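Local atomic coordinates of putative Outer membrane protein (Helicobacter pylori, PDB entry 6GW5), a protein that acts as the outer-membrane adhesin SabA of this bacterium, whose extracellular lectin-like domain probably attaches cells to host glycans. Residues A[196-201]-A[290-295]. Numbering follows the deposited sequence.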
loop_
_atom_site.group_PDB
_atom_site.type_symbol
_atom_site.label_atom_id
_atom_site.label_comp_id
_atom_site.label_asym_id
_atom_site.label_seq_id
_atom_site.Cartn_x
_atom_site.Cartn_y
_atom_site.Cartn_z
ATOM N N ALA A 196 31.099 10.831 10.073
ATOM C CA ALA A 196 31.873 11.791 9.338
ATOM C C ALA A 196 31.083 12.226 8.119
ATOM O O ALA A 196 30.593 11.377 7.369
ATOM C CB ALA A 196 33.186 11.166 8.937
ATOM N N GLY A 197 30.976 13.541 7.936
ATOM C CA GLY A 197 30.262 14.131 6.796
ATOM C C GLY A 197 28.795 14.329 7.090
ATOM O O GLY A 197 28.015 14.676 6.201
ATOM N N VAL A 198 28.401 14.070 8.333
ATOM C CA VAL A 198 27.012 14.134 8.719
ATOM C C VAL A 198 26.852 14.889 10.007
ATOM O O VAL A 198 26.088 15.845 10.052
ATOM C CB VAL A 198 26.361 12.732 8.901
ATOM C CG1 VAL A 198 24.961 12.851 9.512
ATOM C CG2 VAL A 198 26.279 12.003 7.576
ATOM N N SER A 199 27.478 14.399 11.070
ATOM C CA SER A 199 27.352 15.050 12.388
ATOM C C SER A 199 28.248 16.289 12.548
ATOM O O SER A 199 28.113 17.034 13.499
ATOM C CB SER A 199 27.654 14.061 13.499
ATOM O OG SER A 199 28.960 13.526 13.317
ATOM N N ASN A 200 29.150 16.509 11.597
ATOM C CA ASN A 200 30.036 17.661 11.631
ATOM C C ASN A 200 29.754 18.738 10.569
ATOM O O ASN A 200 30.623 19.566 10.333
ATOM C CB ASN A 200 31.498 17.166 11.531
ATOM C CG ASN A 200 31.831 16.668 10.146
ATOM O OD1 ASN A 200 31.054 15.911 9.546
ATOM N ND2 ASN A 200 32.920 17.141 9.596
ATOM N N VAL A 201 28.593 18.719 9.922
ATOM C CA VAL A 201 28.263 19.695 8.820
ATOM C C VAL A 201 26.942 20.428 9.112
ATOM O O VAL A 201 26.287 20.086 10.052
ATOM C CB VAL A 201 28.217 18.993 7.437
ATOM C CG1 VAL A 201 29.541 18.251 7.165
ATOM C CG2 VAL A 201 27.073 18.002 7.328
ATOM N N TYR A 290 16.925 11.500 8.538
ATOM C CA TYR A 290 17.051 10.413 7.575
ATOM C C TYR A 290 18.504 10.306 7.163
ATOM O O TYR A 290 18.982 9.199 6.984
ATOM C CB TYR A 290 16.111 10.542 6.332
ATOM C CG TYR A 290 16.283 9.357 5.399
ATOM C CD1 TYR A 290 15.629 8.162 5.649
ATOM C CD2 TYR A 290 17.211 9.383 4.364
ATOM C CE1 TYR A 290 15.848 7.034 4.876
ATOM C CE2 TYR A 290 17.428 8.265 3.576
ATOM C CZ TYR A 290 16.737 7.095 3.822
ATOM O OH TYR A 290 16.947 5.949 3.085
ATOM N N ARG A 291 19.231 11.419 7.112
ATOM C CA ARG A 291 20.670 11.352 6.832
ATOM C C ARG A 291 21.461 10.571 7.869
ATOM O O ARG A 291 22.487 9.981 7.543
ATOM C CB ARG A 291 21.276 12.724 6.647
ATOM C CG ARG A 291 21.260 13.118 5.182
ATOM C CD ARG A 291 21.578 14.581 4.889
ATOM N NE ARG A 291 22.859 15.015 5.456
ATOM C CZ ARG A 291 24.104 14.644 5.057
ATOM N NH1 ARG A 291 24.305 13.750 4.067
ATOM N NH2 ARG A 291 25.188 15.162 5.683
ATOM N N TYR A 292 21.009 10.598 9.117
ATOM C CA TYR A 292 21.666 9.846 10.172
ATOM C C TYR A 292 21.228 8.400 10.037
ATOM O O TYR A 292 22.055 7.484 10.094
ATOM C CB TYR A 292 21.314 10.358 11.573
ATOM C CG TYR A 292 22.124 11.555 12.077
ATOM C CD1 TYR A 292 21.906 12.808 11.603
ATOM C CD2 TYR A 292 23.060 11.405 13.105
ATOM C CE1 TYR A 292 22.617 13.875 12.095
ATOM C CE2 TYR A 292 23.772 12.466 13.585
ATOM C CZ TYR A 292 23.543 13.692 13.081
ATOM O OH TYR A 292 24.222 14.755 13.579
ATOM N N LEU A 293 19.935 8.178 9.849
ATOM C CA LEU A 293 19.458 6.811 9.773
ATOM C C LEU A 293 20.150 6.003 8.636
ATOM O O LEU A 293 20.647 4.917 8.810
ATOM C CB LEU A 293 17.964 6.838 9.623
ATOM C CG LEU A 293 17.273 5.477 9.545
ATOM C CD1 LEU A 293 17.312 4.746 10.864
ATOM C CD2 LEU A 293 15.822 5.711 9.131
ATOM N N GLU A 294 20.305 6.622 7.502
ATOM C CA GLU A 294 20.783 5.960 6.329
ATOM C C GLU A 294 22.269 5.682 6.406
ATOM O O GLU A 294 22.792 4.864 5.654
ATOM C CB GLU A 294 20.409 6.872 5.142
ATOM C CG GLU A 294 20.772 6.359 3.768
ATOM C CD GLU A 294 22.166 6.766 3.349
ATOM O OE1 GLU A 294 22.560 7.905 3.720
ATOM O OE2 GLU A 294 22.838 5.939 2.679
ATOM N N LYS A 295 22.955 6.424 7.273
ATOM C CA LYS A 295 24.341 6.170 7.586
ATOM C C LYS A 295 24.631 5.724 8.986
ATOM O O LYS A 295 25.762 5.797 9.417
ATOM C CB LYS A 295 25.146 7.414 7.315
ATOM C CG LYS A 295 25.127 7.709 5.842
ATOM C CD LYS A 295 26.435 8.315 5.408
ATOM C CE LYS A 295 26.284 8.972 4.058
ATOM N NZ LYS A 295 26.038 7.958 2.990
HETATM O O HOH W 1 24.184 16.369 8.363
#
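NH2 of R291 makes two hydrogen bonds to the loop 196-201, one direct to O of G197 at 2.9 Å and one to a water that in turn donates to O of V198. The direct bond is bent, 139° at the hydrogen, but it lies in the guanidinium plane and arrives on a lone pair of the carbonyl. A bend at chi3 (55°) turns the end of the arginine chain toward these carbonyls. V198 inserts between R291 and Y292 and divides its two methyls between them. CG2 of V198 lies over one face of the R291 guanidinium, 3.8 Å from its NH2, while CG2 of V201 meets the same nitrogen near the edge. With CG1 of V198 anti to the backbone N (chi1 171°), that methyl rests on the Y292 ring in a CH-pi contact, 3.8 Å from the centroid and offset toward the CE1 side. In the largely helical adhesin domain of SabA, the contact joins the loop between strands 188-189 and 208-209 to the short helix 287-293. Y292 reaches on past V198, its OH lying 3.4 Å from CA of S199; that hydroxyl is hydrogen-bonded to the backbone N of I205, and W190 meets the ring edge-to-face. Within the loop, N of G197 donates to OD1 of N200 at 2.9 Å, tying the side chain of N200 back to the residue whose carbonyl R291 binds.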